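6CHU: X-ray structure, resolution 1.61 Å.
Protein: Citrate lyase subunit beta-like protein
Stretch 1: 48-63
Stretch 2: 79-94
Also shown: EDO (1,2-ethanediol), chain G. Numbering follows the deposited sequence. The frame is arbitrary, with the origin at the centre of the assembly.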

# COMPACT_ATOMS: atom_id res chain seq x y z
N ALA A 48 -22.43 -5.87 24.85
CA ALA A 48 -23.70 -5.54 24.21
C ALA A 48 -24.16 -4.16 24.64
O ALA A 48 -23.92 -3.72 25.77
CB ALA A 48 -24.76 -6.58 24.57
N GLU A 49 -24.83 -3.47 23.71
CA GLU A 49 -25.33 -2.12 23.96
C GLU A 49 -26.03 -2.00 25.31
O GLU A 49 -25.78 -1.07 26.08
CB GLU A 49 -26.27 -1.71 22.83
CG GLU A 49 -26.52 -0.22 22.74
CD GLU A 49 -25.25 0.56 22.49
OE1 GLU A 49 -24.42 0.10 21.67
OE2 GLU A 49 -25.07 1.62 23.12
N ALA A 50 -26.91 -2.95 25.63
CA ALA A 50 -27.67 -2.87 26.87
C ALA A 50 -26.81 -3.11 28.11
O ALA A 50 -27.25 -2.78 29.22
CB ALA A 50 -28.83 -3.87 26.86
N GLN A 51 -25.63 -3.67 27.94
CA GLN A 51 -24.74 -4.00 29.05
C GLN A 51 -23.64 -2.97 29.27
O GLN A 51 -22.85 -3.12 30.21
CB GLN A 51 -24.12 -5.38 28.84
CG GLN A 51 -25.13 -6.51 28.89
CD GLN A 51 -26.03 -6.40 30.10
OE1 GLN A 51 -27.25 -6.29 29.97
NE2 GLN A 51 -25.43 -6.44 31.28
N LYS A 52 -23.55 -1.95 28.42
CA LYS A 52 -22.47 -0.98 28.55
C LYS A 52 -22.55 -0.16 29.84
O LYS A 52 -21.50 0.11 30.45
CB LYS A 52 -22.44 -0.05 27.33
CG LYS A 52 -22.08 -0.76 26.01
CD LYS A 52 -21.96 0.24 24.87
CE LYS A 52 -21.72 -0.45 23.53
NZ LYS A 52 -20.53 -1.33 23.55
N PRO A 53 -23.73 0.27 30.30
CA PRO A 53 -23.78 0.91 31.63
C PRO A 53 -23.25 0.03 32.74
O PRO A 53 -22.52 0.51 33.62
CB PRO A 53 -25.27 1.23 31.80
CG PRO A 53 -25.74 1.46 30.42
CD PRO A 53 -25.01 0.44 29.59
N ALA A 54 -23.60 -1.26 32.74
CA ALA A 54 -23.05 -2.16 33.75
C ALA A 54 -21.54 -2.34 33.59
O ALA A 54 -20.83 -2.52 34.59
CB ALA A 54 -23.76 -3.52 33.69
N ALA A 55 -21.04 -2.28 32.35
CA ALA A 55 -19.60 -2.40 32.14
C ALA A 55 -18.86 -1.19 32.70
O ALA A 55 -17.76 -1.33 33.24
CB ALA A 55 -19.30 -2.57 30.65
N ARG A 56 -19.46 -0.01 32.59
CA ARG A 56 -18.84 1.20 33.13
C ARG A 56 -18.76 1.15 34.65
O ARG A 56 -17.77 1.60 35.24
CB ARG A 56 -19.60 2.44 32.67
CG ARG A 56 -19.54 2.61 31.16
CD ARG A 56 -20.28 3.83 30.64
NE ARG A 56 -20.24 3.80 29.18
CZ ARG A 56 -21.30 3.61 28.40
NH1 ARG A 56 -22.52 3.49 28.92
NH2 ARG A 56 -21.14 3.57 27.08
N ASN A 57 -19.79 0.60 35.31
CA ASN A 57 -19.73 0.43 36.76
C ASN A 57 -18.67 -0.59 37.15
O ASN A 57 -17.93 -0.39 38.12
CB ASN A 57 -21.10 0.02 37.30
CG ASN A 57 -22.13 1.12 37.16
OD1 ASN A 57 -21.80 2.31 37.19
ND2 ASN A 57 -23.39 0.74 37.01
N ALA A 58 -18.57 -1.70 36.40
CA ALA A 58 -17.54 -2.68 36.70
C ALA A 58 -16.15 -2.07 36.52
O ALA A 58 -15.22 -2.38 37.28
CB ALA A 58 -17.70 -3.92 35.82
N LEU A 59 -16.01 -1.20 35.52
CA LEU A 59 -14.74 -0.52 35.30
C LEU A 59 -14.30 0.24 36.54
O LEU A 59 -13.13 0.20 36.92
CB LEU A 59 -14.86 0.42 34.10
CG LEU A 59 -13.55 0.99 33.58
CD1 LEU A 59 -12.79 -0.10 32.83
CD2 LEU A 59 -13.82 2.20 32.68
N ARG A 60 -15.24 0.95 37.17
CA ARG A 60 -14.92 1.68 38.40
C ARG A 60 -14.72 0.75 39.58
O ARG A 60 -13.85 0.99 40.43
CB ARG A 60 -16.04 2.67 38.72
CG ARG A 60 -16.40 3.66 37.62
CD ARG A 60 -17.47 4.63 38.14
NE ARG A 60 -18.12 5.39 37.08
CZ ARG A 60 -19.23 5.02 36.46
NH1 ARG A 60 -19.83 3.88 36.79
NH2 ARG A 60 -19.75 5.78 35.50
N ASP A 61 -15.51 -0.33 39.66
CA ASP A 61 -15.61 -1.11 40.90
C ASP A 61 -14.53 -2.17 41.04
O ASP A 61 -14.20 -2.55 42.17
CB ASP A 61 -16.98 -1.78 40.99
CG ASP A 61 -18.11 -0.79 41.14
OD1 ASP A 61 -17.85 0.36 41.57
OD2 ASP A 61 -19.27 -1.15 40.85
N THR A 62 -13.97 -2.66 39.94
CA THR A 62 -13.05 -3.80 39.95
C THR A 62 -11.78 -3.39 39.23
O THR A 62 -11.59 -3.70 38.04
CB THR A 62 -13.70 -5.03 39.31
OG1 THR A 62 -14.94 -5.31 39.98
CG2 THR A 62 -12.80 -6.25 39.42
N PRO A 63 -10.88 -2.68 39.91
CA PRO A 63 -9.70 -2.14 39.24
C PRO A 63 -8.64 -3.20 38.97
O PRO A 63 -8.45 -4.15 39.73
CB PRO A 63 -9.18 -1.09 40.23
CG PRO A 63 -9.66 -1.57 41.56
CD PRO A 63 -10.97 -2.25 41.32
N ALA A 79 -22.53 8.90 21.71
CA ALA A 79 -22.94 9.15 23.09
C ALA A 79 -22.28 8.15 24.03
O ALA A 79 -21.95 8.50 25.17
CB ALA A 79 -24.47 9.09 23.22
N ASP A 80 -22.05 6.92 23.56
CA ASP A 80 -21.36 5.94 24.40
C ASP A 80 -19.97 6.42 24.79
O ASP A 80 -19.56 6.27 25.95
CB ASP A 80 -21.26 4.59 23.68
CG ASP A 80 -22.51 3.75 23.85
OD1 ASP A 80 -23.11 3.74 24.95
OD2 ASP A 80 -22.89 3.09 22.86
N GLN A 81 -19.23 7.01 23.85
CA GLN A 81 -17.89 7.48 24.20
C GLN A 81 -17.95 8.55 25.29
O GLN A 81 -17.12 8.56 26.20
CB GLN A 81 -17.15 8.02 22.98
CG GLN A 81 -15.64 8.11 23.25
CD GLN A 81 -14.92 9.06 22.33
OE1 GLN A 81 -14.99 10.27 22.51
NE2 GLN A 81 -14.22 8.51 21.33
N ALA A 82 -18.95 9.44 25.22
CA ALA A 82 -19.09 10.45 26.26
C ALA A 82 -19.33 9.81 27.61
O ALA A 82 -18.73 10.21 28.62
CB ALA A 82 -20.23 11.41 25.90
N ARG A 83 -20.19 8.78 27.65
CA ARG A 83 -20.42 8.05 28.90
C ARG A 83 -19.16 7.34 29.36
O ARG A 83 -18.86 7.32 30.56
CB ARG A 83 -21.57 7.05 28.71
CG ARG A 83 -22.89 7.67 28.24
CD ARG A 83 -23.52 8.58 29.29
NE ARG A 83 -22.96 9.93 29.29
CZ ARG A 83 -23.27 10.87 28.39
NH1 ARG A 83 -24.11 10.60 27.41
NH2 ARG A 83 -22.72 12.08 28.48
N ASP A 84 -18.40 6.76 28.42
CA ASP A 84 -17.15 6.07 28.75
C ASP A 84 -16.17 7.01 29.44
O ASP A 84 -15.54 6.65 30.44
CB ASP A 84 -16.49 5.50 27.50
CG ASP A 84 -17.33 4.47 26.79
OD1 ASP A 84 -18.24 3.89 27.42
OD2 ASP A 84 -17.07 4.26 25.60
N LEU A 85 -15.97 8.20 28.88
CA LEU A 85 -15.00 9.12 29.45
C LEU A 85 -15.43 9.59 30.84
O LEU A 85 -14.58 9.78 31.73
CB LEU A 85 -14.78 10.31 28.51
CG LEU A 85 -14.19 9.96 27.14
CD1 LEU A 85 -13.91 11.25 26.37
CD2 LEU A 85 -12.92 9.13 27.27
N GLU A 86 -16.73 9.75 31.05
CA GLU A 86 -17.20 10.07 32.39
C GLU A 86 -16.87 8.95 33.37
O GLU A 86 -16.40 9.21 34.48
CB GLU A 86 -18.70 10.34 32.37
CG GLU A 86 -19.05 11.63 31.66
CD GLU A 86 -20.51 11.70 31.26
OE1 GLU A 86 -21.27 10.75 31.58
OE2 GLU A 86 -20.90 12.69 30.61
N ALA A 87 -17.09 7.70 32.96
CA ALA A 87 -16.79 6.58 33.85
C ALA A 87 -15.29 6.49 34.13
O ALA A 87 -14.88 6.19 35.26
CB ALA A 87 -17.30 5.27 33.25
N LEU A 88 -14.47 6.76 33.11
CA LEU A 88 -13.02 6.67 33.26
C LEU A 88 -12.48 7.69 34.26
O LEU A 88 -11.41 7.48 34.84
CB LEU A 88 -12.35 6.89 31.92
CG LEU A 88 -12.22 5.64 31.06
CD1 LEU A 88 -11.84 6.04 29.64
CD2 LEU A 88 -11.17 4.72 31.69
N ALA A 89 -13.20 8.80 34.45
CA ALA A 89 -12.74 9.86 35.34
C ALA A 89 -12.44 9.33 36.74
O ALA A 89 -11.48 9.77 37.39
CB ALA A 89 -13.80 10.96 35.42
N GLY A 90 -13.24 8.39 37.22
CA GLY A 90 -13.06 7.85 38.55
C GLY A 90 -12.23 6.58 38.59
O GLY A 90 -12.42 5.74 39.47
N THR A 91 -11.33 6.42 37.63
CA THR A 91 -10.39 5.31 37.58
C THR A 91 -8.96 5.85 37.52
O THR A 91 -8.72 7.05 37.38
CB THR A 91 -10.62 4.41 36.36
OG1 THR A 91 -10.22 5.11 35.17
CG2 THR A 91 -12.09 4.01 36.24
N ALA A 92 -8.01 4.93 37.63
CA ALA A 92 -6.60 5.29 37.53
C ALA A 92 -6.03 5.02 36.16
O ALA A 92 -4.81 5.13 35.97
CB ALA A 92 -5.79 4.56 38.60
N TYR A 93 -6.87 4.65 35.19
CA TYR A 93 -6.37 4.34 33.86
C TYR A 93 -5.98 5.62 33.13
O TYR A 93 -6.59 6.67 33.32
CB TYR A 93 -7.41 3.56 33.06
CG TYR A 93 -7.83 2.29 33.78
CD1 TYR A 93 -6.89 1.33 34.11
CD2 TYR A 93 -9.15 2.08 34.15
CE1 TYR A 93 -7.25 0.17 34.79
CE2 TYR A 93 -9.53 0.92 34.83
CZ TYR A 93 -8.57 -0.03 35.14
OH TYR A 93 -8.93 -1.18 35.81
N THR A 94 -4.92 5.52 32.34
CA THR A 94 -4.37 6.65 31.59
C THR A 94 -4.43 6.46 30.09
O THR A 94 -4.27 7.45 29.36
CB THR A 94 -2.90 6.88 31.96
OG1 THR A 94 -2.15 5.73 31.55
CG2 THR A 94 -2.73 7.09 33.45
C1 EDO G . -9.02 9.48 34.16
O1 EDO G . -8.24 8.43 34.76
C2 EDO G . -9.31 9.11 32.71
O2 EDO G . -9.82 10.26 32.03
O HOH W 1 -24.70 3.04 27.25
O HOH W 2 -11.46 -1.86 36.10

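Two helices, 52-61 and 79-89, run side by side in nearly the same direction: their axes cross at -20° and approach to 9.2 Å. The backbones come closest where Arg 56 faces Ala 87, their CA atoms 5.8 Å apart.

Along stretch 2, the first contact is Asp 80, whose carboxylate serves two neighbours. Its OD1 accepts a hydrogen bond from Arg 56 NH2 at 2.9 Å, one arm of a salt bridge, and a water links the same OD1 to Arg 56 NH1. Its OD2 lies only 2.6 Å from Glu 49 OE2, a separation that suggests one of the two acids is protonated. Arg 83 follows with an aliphatic contribution: its CB covers one face of the Arg 56 guanidinium, 3.5 Å from CZ, while its own guanidinium turns back to a salt bridge with Glu 86. One turn beyond Asp 80, Asp 84 OD1 receives Arg 56 NE at 2.7 Å and Arg 56 NH2 at 2.9 Å. Thus both acids hold the edge of a nearly extended arginine, which sits as a knob among Asp 80, Arg 83, Asp 84 and Ala 87.

Ala 87 sits at this close approach and presents only a methyl group. Its CB meets Arg 56 CB at 3.7 Å and also lies over a face of the Arg 60 guanidinium, 3.4 Å from NH2.

From here the contact turns largely apolar. Leu 88 CD2 packs on Leu 59 CD2 at 3.8 Å, and beyond the helix Thr 91 brings CG2 to 4.0 Å from Leu 59 O, while its OG1 donates to Leu 88 O. Tyr 93 closes the far end: CE2 lies 4.0 Å from Leu 59 CD1, and OH donates to a water that in turn donates to the carbonyls of Leu 59 and Thr 62.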